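Local coordinates for AT5G66160 protein (Arabidopsis thaliana, PDB 7BVW) that probably serves as a vacuolar sorting receptor, its zinc-binding RING-H2 domain acting as an E3 ubiquitin ligase needed for post-Golgi trafficking, at residues N56-D59 with S60-K64. Numbering follows the deposited sequence.
Sequences NCID and SWLTK. With ZN (zinc ion), chain C.
Thr63 folds back on Asp59 one turn earlier in the helix of this RING-H2 finger, helix 55-65, and the carbonyl oxygen of Asp59 is gripped twice. Thr63 N gives it the regular helical bond at 3.1 Å, while Thr63 OG1 donates to the same Asp59 O at 2.7 Å from the opposite face of the carbonyl plane. The hydroxyl gets there because OG1 sits between the backbone N and the carbonyl carbon, chi1 58°. With an alanine here, Asp59 O is likely to lose its second donor and keep just the backbone bond. Ser60, Trp61 and Leu62 bond in turn to the carbonyls of Asn56, Cys57 and Ile58. The Asp59 carboxylate instead forms a salt bridge with Arg45, on strand 43-46.

Apolar packing involves Ile58 with Trp61 and Leu62. CD1 of Ile58 approaches Trp61 CD1 obliquely at 4.1 Å, and Ile58 CG1 lies 4.0 Å from Leu62 CD1. Pro70, between the second zinc site's last two cysteines, Cys69 and Cys72, also touches Ile58 and Trp61, and NE1 of Trp61 bonds to Ser68 O just before them.

At the helix start, Cys57 joins Cys31, Cys34 and His54 around zinc, its SG 2.4 Å from the metal.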
loop_
_atom_site.group_PDB
_atom_site.type_symbol
_atom_site.label_atom_id
_atom_site.label_comp_id
_atom_site.label_asym_id
_atom_site.label_seq_id
_atom_site.Cartn_x
_atom_site.Cartn_y
_atom_site.Cartn_z
ATOM N N ASN A 56 -3.838 5.694 2.859
ATOM C CA ASN A 56 -3.131 6.941 3.134
ATOM C C ASN A 56 -1.675 6.692 3.509
ATOM O O ASN A 56 -0.800 7.509 3.201
ATOM C CB ASN A 56 -3.840 7.713 4.246
ATOM C CG ASN A 56 -5.046 8.471 3.747
ATOM O OD1 ASN A 56 -5.138 8.804 2.567
ATOM N ND2 ASN A 56 -5.976 8.762 4.649
ATOM N N CYS A 57 -1.394 5.572 4.177
ATOM C CA CYS A 57 -0.031 5.302 4.624
ATOM C C CYS A 57 0.888 4.991 3.449
ATOM O O CYS A 57 1.977 5.565 3.331
ATOM C CB CYS A 57 -0.028 4.153 5.632
ATOM S SG CYS A 57 -0.713 4.594 7.238
ATOM N N ILE A 58 0.468 4.084 2.563
ATOM C CA ILE A 58 1.327 3.689 1.452
ATOM C C ILE A 58 1.413 4.798 0.409
ATOM O O ILE A 58 2.456 4.966 -0.239
ATOM C CB ILE A 58 0.841 2.358 0.841
ATOM C CG1 ILE A 58 1.857 1.827 -0.175
ATOM C CG2 ILE A 58 -0.538 2.516 0.203
ATOM C CD1 ILE A 58 3.221 1.546 0.433
ATOM N N ASP A 59 0.338 5.574 0.232
ATOM C CA ASP A 59 0.392 6.715 -0.677
ATOM C C ASP A 59 1.455 7.710 -0.231
ATOM O O ASP A 59 2.234 8.216 -1.047
ATOM C CB ASP A 59 -0.976 7.392 -0.759
ATOM C CG ASP A 59 -1.966 6.609 -1.598
ATOM O OD1 ASP A 59 -1.624 5.490 -2.040
ATOM O OD2 ASP A 59 -3.086 7.117 -1.821
ATOM N N SER A 60 1.507 7.988 1.071
ATOM C CA SER A 60 2.522 8.890 1.603
ATOM C C SER A 60 3.920 8.336 1.370
ATOM O O SER A 60 4.834 9.071 0.980
ATOM C CB SER A 60 2.276 9.123 3.094
ATOM O OG SER A 60 3.445 9.610 3.730
ATOM N N TRP A 61 4.101 7.035 1.604
ATOM C CA TRP A 61 5.423 6.431 1.468
ATOM C C TRP A 61 5.910 6.484 0.025
ATOM O O TRP A 61 7.063 6.837 -0.240
ATOM C CB TRP A 61 5.396 4.986 1.966
ATOM C CG TRP A 61 6.672 4.253 1.689
ATOM C CD1 TRP A 61 6.903 3.351 0.691
ATOM C CD2 TRP A 61 7.902 4.372 2.414
ATOM N NE1 TRP A 61 8.198 2.896 0.753
ATOM C CE2 TRP A 61 8.831 3.505 1.803
ATOM C CE3 TRP A 61 8.305 5.121 3.521
ATOM C CZ2 TRP A 61 10.139 3.369 2.262
ATOM C CZ3 TRP A 61 9.603 4.986 3.976
ATOM C CH2 TRP A 61 10.506 4.117 3.345
ATOM N N LEU A 62 5.040 6.140 -0.922
ATOM C CA LEU A 62 5.462 6.017 -2.313
ATOM C C LEU A 62 5.639 7.368 -2.996
ATOM O O LEU A 62 6.424 7.473 -3.945
ATOM C CB LEU A 62 4.458 5.164 -3.094
ATOM C CG LEU A 62 4.408 3.672 -2.750
ATOM C CD1 LEU A 62 3.431 2.934 -3.659
ATOM C CD2 LEU A 62 5.799 3.065 -2.845
ATOM N N THR A 63 4.928 8.405 -2.550
ATOM C CA THR A 63 5.022 9.707 -3.200
ATOM C C THR A 63 6.074 10.612 -2.574
ATOM O O THR A 63 6.577 11.522 -3.244
ATOM C CB THR A 63 3.667 10.423 -3.170
ATOM O OG1 THR A 63 3.229 10.579 -1.815
ATOM C CG2 THR A 63 2.627 9.626 -3.943
ATOM N N LYS A 64 6.424 10.384 -1.310
ATOM C CA LYS A 64 7.326 11.276 -0.596
ATOM C C LYS A 64 8.644 10.639 -0.177
ATOM O O LYS A 64 9.658 11.338 -0.127
ATOM C CB LYS A 64 6.633 11.838 0.653
ATOM C CG LYS A 64 5.416 12.705 0.357
ATOM C CD LYS A 64 4.798 13.250 1.637
ATOM C CE LYS A 64 3.530 14.039 1.342
ATOM N NZ LYS A 64 2.903 14.566 2.586
HETATM ZN ZN ZN C . -1.255 2.552 8.282
#